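Local coordinates for protein alginate lyase (Bacteroides ovatus, PDB 3NNB) that probably depolymerises alginate by beta-elimination, like other polysaccharide lyases built on an alpha/alpha toroid, at residues L41-P46 and L101-K106; S105-T110 and V128-V133; T32-A37 and E121-K126; M49-T54 and G58-Y63; Y169-M174 and E197-L202. One frame throughout, in Å; residues are numbered along the deposited sequence.

Interaction 1: L41-P46 and L101-K106; sequences LKMTPP and LGDMSK
The loop that leaves helix 27-41 runs along one side of helix 98-118, touching it through Met43 and Pro46. Met43, a selenomethionine, extends with CG anti to its backbone N (chi1 179°) and stays straight until it bends at chi3. In the conformer described, its SE thus reaches CB of Asp103, 4.1 Å away, and the two side chains cross at about a right angle. The contact is made to the beta carbon, not to the carboxylate. Further on, CG of the buried Pro46 ring packs 4.3 Å from CB of Met104, whose selenomethionine chain leads on toward Phe171 and Met174 of helix 171-180. No hydrogen bond joins the two segments. The loop is also held by Lys126 NZ of helix 121-136, which donates to the carbonyl oxygens of Leu41 and Met43, while Met43 and Pro45 touch Phe130. Helices 98-118 and 121-136, against which the loop lies, form an antiparallel pair of the kind that builds the alpha/alpha toroid expected of this family.

Interaction 2: S105-T110 and V128-V133; sequences SKAVTT and VDFLNV
Helices 105-110 and 128-133 run roughly antiparallel, their axes approaching to 9.5 Å at a signed crossing angle of -148°, with Val108 and Phe130 nearest in register. The seam is apolar. Phe130 carries CG beside its backbone N (chi1 -82°), which brings one ring face under the methyl group of Ala107. This CH-pi contact puts Ala107 CB 3.7 Å from the centroid of the Phe130 ring and 20° off its normal, displaced toward the rim, so that CZ is the closest ring atom. Val108 meets the root of the same side chain, its CG2 lying 3.6 Å from Phe130 CB, and the two side chains slide past each other in opposite directions. CG2 of Val108 also touches Leu131 CD2 at 3.9 Å, these two side chains crossing at about a right angle. With Phe130 replaced by an alanine, the methyl of Ala107 would probably lose its aromatic cover and a gap would open along the seam. The two segments belong to the consecutive helices 98-118 and 121-136, an alpha-hairpin. Helix 171-180 adds Met174 against Val108 and Met178 against Leu131, while Pro45, in the loop after helix 27-41, touches the Phe130 ring.

Interaction 3: T32-A37 and E121-K126; sequences TLLRDA and EKYAQK
Tyr123 of helix 121-136 packs against helix 27-41, in a helical fold consistent with an alpha/alpha toroid. Its ring takes the methyl of Ala37 over one face as a CH-pi contact: Ala37 CB lies 3.9 Å from the centroid of the Tyr123 ring, 29° off the normal, and leans toward CE1 at 3.5 Å. Leu34, one turn earlier on the same helix, supplies a second apolar touch. Its CD2 packs 4.2 Å from Tyr123 CE2, and the two side chains cross at about a right angle. The opposite ring face is covered from its own helix, by CG of Lys122 at 4.0 Å above the plane. That methylene gets there because Lys122 starts with CG between its backbone N and carbonyl carbon (chi1 72°). Leu41, further along helix 27-41, touches both Lys122 and Tyr123. Helix 98-118 adds Ala114 against Ala37 and Ser118 against Tyr123. Tyr123 is buried, and its phenolic oxygen has a polar mate: Tyr123 OH is hydrogen-bonded to OD1 of Asp38, the residue following Ala37.

Interaction 4: M49-T54 and G58-Y63; sequences MDKTMT and GDKHDY
Lys60, modelled in two conformers, points CG away from its backbone N (chi1 180°) and then bends twice, turning its ammonium group into the curve of residues 51-54. In the conformer described, NZ donates to Lys51 O at 3.2 Å, from above the carbonyl plane, to Thr54 OG1 at 3.1 Å, and weakly to Met53 O. Lys51 answers from the other direction. Its CG takes the crowded position between backbone N and carbonyl carbon (chi1 63°), and a last bend at chi4 lets NZ donate to Lys60 O at 2.9 Å and to Asp62 O at 3.1 Å. The same NZ forms a salt bridge with Asp97, which probably offsets much of its buried charge. Residues 59-62 form a type I beta turn overlaid by an Asx turn, in which Asp59 OD1 accepts from His61 N at 3.0 Å. Next to it, the selenium of Met49 sits over the centre of the His61 ring, 3.6 Å from the centroid and 3° off the normal, a Met-aromatic contact. The ring is also held by a hydrogen bond between ND1 and Lys141 O. Bends at chi2 and chi3 also bring Met49 SE to 3.4 Å from Lys60 CG.

Interaction 5: Y169-M174 and E197-L202; sequences YSFTEM and EWFTQL
The Phe171 ring has the methyl of Met174 over one face and the indole of Trp198 at its edge, where Phe171 CE2 meets Trp198 CH2 at 3.9 Å. The Phe199 ring has Trp198 CE3 above its centre on one face, while Phe171 CB lies in plane at its edge. Between the two phenylalanines the meeting is oblique: ring centroids stand 5.7 Å apart with planes at 74°, and the closest atoms are Phe171 CD2 and Phe199 CZ at 3.6 Å. Met174, a selenomethionine, starts extended (chi1 -166°) and bends at chi3 (72°), so CE reaches the edge of the Phe199 ring, 4.1 Å from CZ, as well as lying over Phe171. A serine replacing Phe171 would probably leave a gap between the two helices, with Phe199 CZ and Trp198 CH2 deprived of their shared partner. Trp198 is fixed by a hydrogen bond from NE1 to Met142 O. This buried aromatic cluster joins helix 171-180 to helix 189-208. Leu101 and Met104 of helix 98-118 touch Phe171, and Tyr233 of helix 221-236 packs on both phenylalanines.

In the fold
From the N terminus, helix 27-41 opens interaction 3, which closes a long loop when residues 121-126 return against residues 32-37. Interaction 1 lies within that loop, bringing residues 41-46 onto helix 98-118, and interaction 4 lies deeper still, closing a short local turn between residues 49-54 and 58-63 before strand 64-66. Interaction 2 pairs helices 98-118 and 121-136 and crosses interaction 3, so three helices are tied together. Interaction 5 follows in series, joining helices 171-180 and 189-208. It meets interactions 1 and 2 through the Ser105-Ser170 hydrogen bond and packing round Met174, whereas interaction 4 touches interaction 1 through Tyr63 and Leu101.

Interaction 1: L41-P46 and L101-K106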
# COMPACT_ATOMS: atom_id res chain seq x y z
N LEU A 41 9.01 -18.41 -6.90
CA LEU A 41 10.28 -19.17 -6.80
C LEU A 41 11.10 -19.11 -8.08
O LEU A 41 12.31 -19.23 -8.03
CB LEU A 41 10.02 -20.63 -6.46
CG LEU A 41 9.43 -20.98 -5.10
CD1 LEU A 41 9.24 -22.53 -4.96
CD2 LEU A 41 10.27 -20.45 -3.95
N LYS A 42 10.43 -18.95 -9.21
CA LYS A 42 11.10 -18.89 -10.50
C LYS A 42 11.70 -17.54 -10.80
O LYS A 42 12.45 -17.40 -11.78
CB LYS A 42 10.08 -19.21 -11.61
CG LYS A 42 9.53 -20.62 -11.53
CD LYS A 42 8.50 -20.88 -12.63
CE LYS A 42 8.00 -22.33 -12.57
NZ LYS A 42 7.14 -22.67 -11.40
N MSE A 43 11.31 -16.51 -10.06
CA MSE A 43 11.70 -15.12 -10.38
C MSE A 43 13.11 -14.83 -9.88
O MSE A 43 13.47 -15.17 -8.75
CB MSE A 43 10.71 -14.11 -9.79
CG MSE A 43 11.10 -12.65 -10.08
SE MSE A 43 9.88 -11.35 -9.28
CE MSE A 43 8.42 -11.47 -10.53
N THR A 44 13.93 -14.19 -10.72
CA THR A 44 15.24 -13.72 -10.28
C THR A 44 15.02 -12.44 -9.46
O THR A 44 14.37 -11.50 -9.97
CB THR A 44 16.16 -13.39 -11.48
OG1 THR A 44 16.34 -14.57 -12.26
CG2 THR A 44 17.51 -12.86 -11.01
N PRO A 45 15.51 -12.40 -8.21
CA PRO A 45 15.30 -11.17 -7.42
C PRO A 45 15.90 -9.95 -8.13
O PRO A 45 17.09 -9.98 -8.51
CB PRO A 45 16.01 -11.45 -6.11
CG PRO A 45 15.89 -12.96 -5.95
CD PRO A 45 16.07 -13.48 -7.38
N PRO A 46 15.09 -8.91 -8.36
CA PRO A 46 15.61 -7.68 -8.95
C PRO A 46 16.29 -6.78 -7.91
O PRO A 46 16.28 -7.06 -6.72
CB PRO A 46 14.35 -7.01 -9.48
CG PRO A 46 13.33 -7.33 -8.43
CD PRO A 46 13.66 -8.75 -7.99
N LEU A 101 10.72 -2.70 -7.70
CA LEU A 101 10.33 -2.62 -6.30
C LEU A 101 8.97 -3.33 -6.10
O LEU A 101 8.80 -4.06 -5.11
CB LEU A 101 10.29 -1.15 -5.84
CG LEU A 101 10.01 -0.98 -4.32
CD1 LEU A 101 10.80 0.18 -3.71
CD2 LEU A 101 8.50 -0.82 -4.13
N GLY A 102 8.01 -3.03 -6.99
CA GLY A 102 6.70 -3.67 -6.92
C GLY A 102 6.80 -5.19 -6.99
O GLY A 102 6.12 -5.90 -6.25
N ASP A 103 7.59 -5.68 -7.94
CA ASP A 103 7.73 -7.13 -8.13
C ASP A 103 8.30 -7.76 -6.86
O ASP A 103 7.86 -8.84 -6.44
CB ASP A 103 8.68 -7.47 -9.27
CG ASP A 103 8.06 -7.25 -10.64
OD1 ASP A 103 6.84 -7.11 -10.76
OD2 ASP A 103 8.87 -7.21 -11.58
N MSE A 104 9.31 -7.11 -6.29
CA MSE A 104 9.97 -7.58 -5.06
C MSE A 104 9.00 -7.61 -3.90
O MSE A 104 8.84 -8.62 -3.21
CB MSE A 104 11.20 -6.70 -4.76
CG MSE A 104 12.04 -7.10 -3.49
SE MSE A 104 11.22 -6.58 -1.83
CE MSE A 104 11.14 -4.66 -2.11
N SER A 105 8.32 -6.49 -3.68
CA SER A 105 7.39 -6.37 -2.57
C SER A 105 6.25 -7.40 -2.66
O SER A 105 5.86 -8.06 -1.67
CB SER A 105 6.84 -4.94 -2.55
OG SER A 105 5.86 -4.80 -1.55
N LYS A 106 5.69 -7.53 -3.85
CA LYS A 106 4.64 -8.51 -4.09
C LYS A 106 5.13 -9.93 -3.85
O LYS A 106 4.43 -10.75 -3.26
CB LYS A 106 4.06 -8.38 -5.48
CG LYS A 106 3.25 -7.14 -5.64
CD LYS A 106 2.55 -7.11 -7.01
CE LYS A 106 3.35 -6.45 -8.08
NZ LYS A 106 2.44 -6.00 -9.18

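Interaction 2: S105-T110 and V128-V133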
# COMPACT_ATOMS: atom_id res chain seq x y z
N SER A 105 8.32 -6.49 -3.68
CA SER A 105 7.39 -6.37 -2.57
C SER A 105 6.25 -7.40 -2.66
O SER A 105 5.86 -8.06 -1.67
CB SER A 105 6.84 -4.94 -2.55
OG SER A 105 5.86 -4.80 -1.55
N LYS A 106 5.69 -7.53 -3.85
CA LYS A 106 4.64 -8.51 -4.09
C LYS A 106 5.13 -9.93 -3.85
O LYS A 106 4.43 -10.75 -3.26
CB LYS A 106 4.06 -8.38 -5.48
CG LYS A 106 3.25 -7.14 -5.64
CD LYS A 106 2.55 -7.11 -7.01
CE LYS A 106 3.35 -6.45 -8.08
NZ LYS A 106 2.44 -6.00 -9.18
N ALA A 107 6.34 -10.21 -4.31
CA ALA A 107 6.93 -11.56 -4.14
C ALA A 107 7.16 -11.91 -2.67
O ALA A 107 6.87 -13.01 -2.22
CB ALA A 107 8.25 -11.69 -4.95
N VAL A 108 7.68 -10.97 -1.90
CA VAL A 108 7.96 -11.22 -0.50
C VAL A 108 6.66 -11.42 0.24
O VAL A 108 6.57 -12.30 1.11
CB VAL A 108 8.78 -10.06 0.10
CG1 VAL A 108 8.78 -10.14 1.62
CG2 VAL A 108 10.26 -10.10 -0.49
N THR A 109 5.65 -10.62 -0.11
CA THR A 109 4.31 -10.74 0.49
C THR A 109 3.69 -12.12 0.16
O THR A 109 3.22 -12.84 1.07
CB THR A 109 3.41 -9.55 0.14
OG1 THR A 109 3.97 -8.38 0.77
CG2 THR A 109 1.98 -9.75 0.61
N THR A 110 3.70 -12.50 -1.11
CA THR A 110 3.22 -13.80 -1.55
C THR A 110 3.93 -14.94 -0.80
O THR A 110 3.28 -15.89 -0.30
CB THR A 110 3.44 -13.96 -3.08
OG1 THR A 110 2.66 -12.98 -3.77
CG2 THR A 110 3.08 -15.35 -3.58
N VAL A 128 13.61 -14.45 1.75
CA VAL A 128 14.84 -13.89 2.33
C VAL A 128 15.86 -13.56 1.22
O VAL A 128 16.59 -12.58 1.35
CB VAL A 128 15.39 -14.83 3.46
CG1 VAL A 128 16.76 -14.40 3.96
CG2 VAL A 128 14.41 -14.81 4.63
N ASP A 129 15.89 -14.35 0.13
CA ASP A 129 16.77 -14.08 -1.02
C ASP A 129 16.36 -12.75 -1.66
O ASP A 129 17.20 -11.88 -1.83
CB ASP A 129 16.70 -15.25 -1.99
CG ASP A 129 17.67 -15.18 -3.14
OD1 ASP A 129 18.65 -14.43 -3.14
OD2 ASP A 129 17.44 -16.03 -4.04
N PHE A 130 15.06 -12.55 -1.93
CA PHE A 130 14.59 -11.25 -2.41
C PHE A 130 15.00 -10.11 -1.47
O PHE A 130 15.44 -9.08 -1.91
CB PHE A 130 13.06 -11.20 -2.51
CG PHE A 130 12.49 -11.80 -3.78
CD1 PHE A 130 12.39 -11.01 -4.93
CD2 PHE A 130 11.95 -13.10 -3.81
CE1 PHE A 130 11.85 -11.51 -6.08
CE2 PHE A 130 11.40 -13.61 -4.98
CZ PHE A 130 11.37 -12.82 -6.12
N LEU A 131 14.79 -10.29 -0.17
CA LEU A 131 15.09 -9.23 0.80
C LEU A 131 16.60 -8.92 0.88
O LEU A 131 17.00 -7.76 1.02
CB LEU A 131 14.60 -9.63 2.16
CG LEU A 131 13.10 -9.66 2.36
CD1 LEU A 131 12.71 -10.30 3.74
CD2 LEU A 131 12.40 -8.26 2.15
N ASN A 132 17.43 -9.97 0.86
CA ASN A 132 18.90 -9.79 0.83
C ASN A 132 19.31 -8.95 -0.37
O ASN A 132 20.03 -7.95 -0.25
CB ASN A 132 19.65 -11.14 0.75
CG ASN A 132 19.70 -11.87 2.08
OD1 ASN A 132 19.68 -11.25 3.12
ND2 ASN A 132 19.84 -13.18 2.03
N VAL A 133 18.81 -9.36 -1.53
CA VAL A 133 19.20 -8.70 -2.78
C VAL A 133 18.72 -7.24 -2.77
O VAL A 133 19.46 -6.32 -3.13
CB VAL A 133 18.70 -9.45 -4.00
CG1 VAL A 133 18.95 -8.62 -5.28
CG2 VAL A 133 19.41 -10.84 -4.08

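Interaction 3: T32-A37 and E121-K126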
# COMPACT_ATOMS: atom_id res chain seq x y z
N THR A 32 -4.36 -21.40 -4.89
CA THR A 32 -3.92 -20.31 -5.79
C THR A 32 -2.73 -19.54 -5.19
O THR A 32 -1.78 -19.19 -5.90
CB THR A 32 -5.10 -19.40 -6.14
OG1 THR A 32 -5.98 -20.17 -6.95
CG2 THR A 32 -4.64 -18.18 -6.95
N LEU A 33 -2.76 -19.32 -3.89
CA LEU A 33 -1.64 -18.66 -3.19
C LEU A 33 -0.36 -19.46 -3.34
O LEU A 33 0.71 -18.91 -3.68
CB LEU A 33 -1.96 -18.43 -1.72
CG LEU A 33 -0.84 -17.95 -0.82
CD1 LEU A 33 -0.42 -16.46 -1.25
CD2 LEU A 33 -1.22 -18.05 0.66
N LEU A 34 -0.43 -20.77 -3.12
CA LEU A 34 0.78 -21.59 -3.28
C LEU A 34 1.26 -21.65 -4.71
O LEU A 34 2.47 -21.71 -4.95
CB LEU A 34 0.61 -22.99 -2.70
CG LEU A 34 0.21 -23.04 -1.22
CD1 LEU A 34 0.19 -24.49 -0.66
CD2 LEU A 34 1.03 -22.15 -0.34
N ARG A 35 0.33 -21.62 -5.67
CA ARG A 35 0.71 -21.47 -7.09
C ARG A 35 1.41 -20.15 -7.36
O ARG A 35 2.39 -20.13 -8.07
CB ARG A 35 -0.49 -21.63 -8.00
CG ARG A 35 -0.92 -23.06 -8.16
CD ARG A 35 -2.07 -23.19 -9.17
NE ARG A 35 -2.88 -24.37 -8.90
N ASP A 36 0.90 -19.04 -6.81
CA ASP A 36 1.56 -17.75 -6.97
C ASP A 36 2.98 -17.83 -6.34
O ASP A 36 3.94 -17.29 -6.87
CB ASP A 36 0.78 -16.63 -6.25
CG ASP A 36 -0.51 -16.23 -6.94
OD1 ASP A 36 -0.78 -16.65 -8.09
OD2 ASP A 36 -1.24 -15.47 -6.28
N ALA A 37 3.12 -18.48 -5.20
CA ALA A 37 4.42 -18.59 -4.54
C ALA A 37 5.35 -19.43 -5.38
O ALA A 37 6.52 -19.12 -5.50
CB ALA A 37 4.25 -19.25 -3.15
N GLU A 121 9.29 -24.33 4.30
CA GLU A 121 10.44 -23.47 4.47
C GLU A 121 10.98 -22.91 3.16
O GLU A 121 11.62 -21.85 3.15
CB GLU A 121 11.54 -24.25 5.18
CG GLU A 121 11.13 -24.73 6.58
CD GLU A 121 11.13 -23.60 7.66
OE1 GLU A 121 11.81 -22.54 7.51
OE2 GLU A 121 10.46 -23.83 8.71
N LYS A 122 10.74 -23.61 2.05
CA LYS A 122 11.31 -23.15 0.76
C LYS A 122 10.84 -21.75 0.40
O LYS A 122 11.54 -21.01 -0.28
CB LYS A 122 11.02 -24.10 -0.41
CG LYS A 122 9.61 -24.15 -0.92
CD LYS A 122 9.46 -25.33 -1.85
CE LYS A 122 8.06 -25.39 -2.47
NZ LYS A 122 7.95 -26.57 -3.45
N TYR A 123 9.62 -21.41 0.81
CA TYR A 123 9.06 -20.13 0.45
C TYR A 123 9.69 -19.02 1.24
O TYR A 123 9.98 -17.95 0.69
CB TYR A 123 7.53 -20.12 0.66
CG TYR A 123 6.77 -21.08 -0.21
CD1 TYR A 123 6.99 -21.15 -1.58
CD2 TYR A 123 5.86 -21.98 0.34
CE1 TYR A 123 6.26 -22.02 -2.37
CE2 TYR A 123 5.15 -22.85 -0.45
CZ TYR A 123 5.35 -22.87 -1.79
OH TYR A 123 4.65 -23.74 -2.59
N ALA A 124 9.96 -19.27 2.52
CA ALA A 124 10.65 -18.27 3.35
C ALA A 124 12.09 -18.05 2.88
O ALA A 124 12.58 -16.91 2.88
CB ALA A 124 10.60 -18.62 4.84
N GLN A 125 12.76 -19.14 2.46
CA GLN A 125 14.13 -19.05 1.97
C GLN A 125 14.17 -18.16 0.74
O GLN A 125 15.06 -17.32 0.58
CB GLN A 125 14.71 -20.46 1.68
CG GLN A 125 16.21 -20.51 1.40
CD GLN A 125 16.61 -20.02 0.00
OE1 GLN A 125 15.79 -19.95 -0.96
NE2 GLN A 125 17.89 -19.77 -0.13
N LYS A 126 13.16 -18.29 -0.13
CA LYS A 126 13.14 -17.44 -1.35
C LYS A 126 12.82 -16.00 -1.00
O LYS A 126 13.42 -15.09 -1.57
CB LYS A 126 12.17 -17.95 -2.40
CG LYS A 126 12.13 -17.18 -3.71
CD LYS A 126 13.22 -17.59 -4.70
CE LYS A 126 13.28 -16.69 -5.94
NZ LYS A 126 14.11 -17.26 -7.07

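Interaction 4: M49-T54 and G58-Y63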
# COMPACT_ATOMS: atom_id res chain seq x y z
N MSE A 49 19.96 -1.86 -8.97
CA MSE A 49 21.07 -1.87 -9.92
C MSE A 49 20.65 -2.22 -11.32
O MSE A 49 21.44 -2.09 -12.29
CB MSE A 49 22.17 -2.82 -9.44
CG MSE A 49 22.58 -2.60 -7.99
SE MSE A 49 23.08 -0.77 -7.51
CE MSE A 49 24.92 -0.86 -8.23
N ASP A 50 19.40 -2.64 -11.52
CA ASP A 50 18.99 -3.13 -12.83
C ASP A 50 18.67 -2.01 -13.81
O ASP A 50 18.78 -2.20 -15.02
CB ASP A 50 17.78 -4.05 -12.72
CG ASP A 50 18.08 -5.34 -12.01
OD1 ASP A 50 19.25 -5.72 -11.94
OD2 ASP A 50 17.13 -5.97 -11.50
N LYS A 51 18.25 -0.86 -13.29
CA LYS A 51 17.90 0.27 -14.15
C LYS A 51 19.11 0.70 -14.99
O LYS A 51 20.26 0.58 -14.57
CB LYS A 51 17.31 1.41 -13.30
CG LYS A 51 18.26 2.03 -12.25
CD LYS A 51 17.67 3.30 -11.63
CE LYS A 51 18.57 3.83 -10.48
NZ LYS A 51 18.52 2.87 -9.28
N THR A 52 18.88 1.25 -16.17
CA THR A 52 20.03 1.73 -16.94
C THR A 52 20.49 3.12 -16.49
O THR A 52 21.72 3.40 -16.49
CB THR A 52 19.73 1.72 -18.44
OG1 THR A 52 18.32 1.99 -18.62
CG2 THR A 52 20.09 0.35 -18.97
N MSE A 53 19.54 3.94 -16.04
CA MSE A 53 19.88 5.31 -15.63
C MSE A 53 20.31 5.31 -14.17
O MSE A 53 20.04 4.37 -13.44
CB MSE A 53 18.67 6.25 -15.75
CG MSE A 53 18.24 6.52 -17.16
SE MSE A 53 16.90 7.91 -17.19
CE MSE A 53 18.01 9.40 -16.55
N THR A 54 20.98 6.37 -13.77
CA THR A 54 21.35 6.63 -12.38
C THR A 54 20.82 7.99 -11.99
O THR A 54 20.85 8.91 -12.80
CB THR A 54 22.90 6.58 -12.22
OG1 THR A 54 23.36 5.29 -12.65
CG2 THR A 54 23.37 6.84 -10.79
N GLY A 58 24.44 10.30 -8.58
CA GLY A 58 25.49 9.50 -9.17
C GLY A 58 25.64 8.13 -8.54
O GLY A 58 26.56 7.39 -8.92
N ASP A 59 24.74 7.78 -7.62
CA ASP A 59 24.78 6.50 -6.91
C ASP A 59 23.59 5.66 -7.35
O ASP A 59 22.44 6.00 -7.07
CB ASP A 59 24.73 6.75 -5.39
CG ASP A 59 24.93 5.50 -4.57
OD1 ASP A 59 25.06 4.38 -5.14
OD2 ASP A 59 24.98 5.66 -3.32
N LYS A 60 23.89 4.56 -8.04
CA LYS A 60 22.89 3.64 -8.58
C LYS A 60 22.07 3.00 -7.45
O LYS A 60 20.95 2.56 -7.65
CB LYS A 60 23.59 2.55 -9.42
CG LYS A 60 22.68 1.49 -10.05
CD LYS A 60 22.14 1.90 -11.40
CE LYS A 60 23.21 1.95 -12.45
NZ LYS A 60 22.67 2.50 -13.73
N HIS A 61 22.64 2.97 -6.24
CA HIS A 61 21.95 2.40 -5.09
C HIS A 61 20.81 3.30 -4.58
O HIS A 61 20.00 2.88 -3.75
CB HIS A 61 22.91 2.13 -3.95
CG HIS A 61 23.89 1.04 -4.22
ND1 HIS A 61 23.67 -0.26 -3.81
CD2 HIS A 61 25.13 1.07 -4.78
CE1 HIS A 61 24.73 -0.99 -4.14
NE2 HIS A 61 25.62 -0.21 -4.74
N ASP A 62 20.76 4.55 -5.05
CA ASP A 62 19.62 5.38 -4.80
C ASP A 62 18.43 4.99 -5.68
O ASP A 62 18.52 4.95 -6.92
CB ASP A 62 19.94 6.86 -5.00
CG ASP A 62 20.88 7.42 -3.93
OD1 ASP A 62 21.10 6.79 -2.88
OD2 ASP A 62 21.38 8.55 -4.17
N TYR A 63 17.30 4.76 -5.01
CA TYR A 63 16.03 4.53 -5.69
C TYR A 63 15.69 5.71 -6.60
O TYR A 63 15.81 6.85 -6.20
CB TYR A 63 14.90 4.29 -4.67
CG TYR A 63 13.54 4.06 -5.29
CD1 TYR A 63 13.13 2.81 -5.72
CD2 TYR A 63 12.67 5.10 -5.42
CE1 TYR A 63 11.89 2.61 -6.26
CE2 TYR A 63 11.40 4.92 -5.97
CZ TYR A 63 11.01 3.68 -6.39
OH TYR A 63 9.75 3.50 -6.93

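Interaction 5: Y169-M174 and E197-L202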
# COMPACT_ATOMS: atom_id res chain seq x y z
N TYR A 169 4.34 2.33 -0.57
CA TYR A 169 3.21 2.10 0.34
C TYR A 169 3.01 0.59 0.65
O TYR A 169 2.64 0.24 1.77
CB TYR A 169 1.93 2.69 -0.21
CG TYR A 169 0.80 2.64 0.81
CD1 TYR A 169 0.64 3.67 1.72
CD2 TYR A 169 -0.06 1.54 0.90
CE1 TYR A 169 -0.35 3.63 2.68
CE2 TYR A 169 -1.06 1.49 1.86
CZ TYR A 169 -1.19 2.55 2.75
OH TYR A 169 -2.19 2.48 3.73
N SER A 170 3.24 -0.28 -0.34
CA SER A 170 3.12 -1.73 -0.14
C SER A 170 4.07 -2.31 0.94
O SER A 170 3.84 -3.44 1.41
CB SER A 170 3.28 -2.51 -1.44
OG SER A 170 4.59 -2.44 -1.92
N PHE A 171 5.09 -1.55 1.37
CA PHE A 171 5.93 -2.01 2.46
C PHE A 171 5.12 -2.17 3.75
O PHE A 171 5.49 -2.95 4.64
CB PHE A 171 7.11 -1.07 2.68
CG PHE A 171 8.19 -1.15 1.65
CD1 PHE A 171 8.12 -1.96 0.51
CD2 PHE A 171 9.31 -0.35 1.81
CE1 PHE A 171 9.20 -1.99 -0.41
CE2 PHE A 171 10.35 -0.40 0.90
CZ PHE A 171 10.28 -1.22 -0.21
N THR A 172 4.00 -1.46 3.86
CA THR A 172 3.13 -1.60 5.04
C THR A 172 2.65 -3.04 5.19
O THR A 172 2.71 -3.62 6.29
CB THR A 172 1.95 -0.61 5.01
OG1 THR A 172 1.14 -0.83 3.84
CG2 THR A 172 2.47 0.86 5.15
N GLU A 173 2.23 -3.63 4.08
CA GLU A 173 1.80 -5.00 4.03
C GLU A 173 2.98 -5.99 4.05
O GLU A 173 2.94 -7.00 4.74
CB GLU A 173 0.96 -5.23 2.75
CG GLU A 173 0.44 -6.59 2.61
CD GLU A 173 -0.56 -6.75 1.44
OE1 GLU A 173 -0.67 -5.82 0.64
OE2 GLU A 173 -1.14 -7.87 1.35
N MSE A 174 4.04 -5.68 3.29
CA MSE A 174 5.24 -6.50 3.30
C MSE A 174 5.78 -6.77 4.71
O MSE A 174 6.23 -7.86 5.01
CB MSE A 174 6.32 -5.85 2.45
CG MSE A 174 7.45 -6.79 2.14
SE MSE A 174 8.97 -5.95 1.28
CE MSE A 174 9.58 -4.99 2.80
N GLU A 197 16.89 -2.27 10.84
CA GLU A 197 17.86 -1.17 10.69
C GLU A 197 17.58 -0.36 9.42
O GLU A 197 17.64 0.86 9.45
CB GLU A 197 19.31 -1.70 10.70
CG GLU A 197 19.79 -2.06 12.12
CD GLU A 197 21.21 -2.60 12.19
OE1 GLU A 197 21.85 -2.78 11.13
OE2 GLU A 197 21.69 -2.85 13.31
N TRP A 198 17.24 -1.03 8.32
CA TRP A 198 16.86 -0.32 7.09
C TRP A 198 15.64 0.58 7.32
O TRP A 198 15.66 1.77 6.99
CB TRP A 198 16.60 -1.30 5.95
CG TRP A 198 16.52 -0.65 4.60
CD1 TRP A 198 17.54 -0.57 3.68
CD2 TRP A 198 15.38 -0.06 3.98
NE1 TRP A 198 17.12 0.07 2.57
CE2 TRP A 198 15.79 0.39 2.70
CE3 TRP A 198 14.05 0.11 4.35
CZ2 TRP A 198 14.95 1.02 1.83
CZ3 TRP A 198 13.21 0.74 3.47
CH2 TRP A 198 13.66 1.18 2.22
N PHE A 199 14.58 0.03 7.93
CA PHE A 199 13.37 0.79 8.17
C PHE A 199 13.63 1.90 9.21
O PHE A 199 13.00 2.92 9.17
CB PHE A 199 12.19 -0.12 8.57
CG PHE A 199 11.47 -0.68 7.38
CD1 PHE A 199 10.52 0.10 6.70
CD2 PHE A 199 11.80 -1.95 6.86
CE1 PHE A 199 9.90 -0.38 5.58
CE2 PHE A 199 11.17 -2.41 5.73
CZ PHE A 199 10.22 -1.62 5.08
N THR A 200 14.56 1.68 10.14
CA THR A 200 14.89 2.73 11.15
C THR A 200 15.48 3.92 10.42
O THR A 200 15.11 5.06 10.68
CB THR A 200 15.87 2.21 12.21
OG1 THR A 200 15.25 1.18 13.01
CG2 THR A 200 16.37 3.33 13.08
N GLN A 201 16.40 3.65 9.47
CA GLN A 201 17.00 4.69 8.66
C GLN A 201 16.01 5.38 7.76
O GLN A 201 16.01 6.60 7.61
CB GLN A 201 18.15 4.16 7.87
CG GLN A 201 19.35 3.85 8.72
CD GLN A 201 20.49 3.31 7.87
OE1 GLN A 201 20.52 2.14 7.54
NE2 GLN A 201 21.40 4.17 7.49
N LEU A 202 15.11 4.62 7.15
CA LEU A 202 14.04 5.24 6.38
C LEU A 202 13.19 6.20 7.20
O LEU A 202 12.89 7.29 6.75
CB LEU A 202 13.16 4.15 5.75
CG LEU A 202 12.00 4.68 4.90
CD1 LEU A 202 12.49 5.45 3.64
CD2 LEU A 202 10.99 3.61 4.55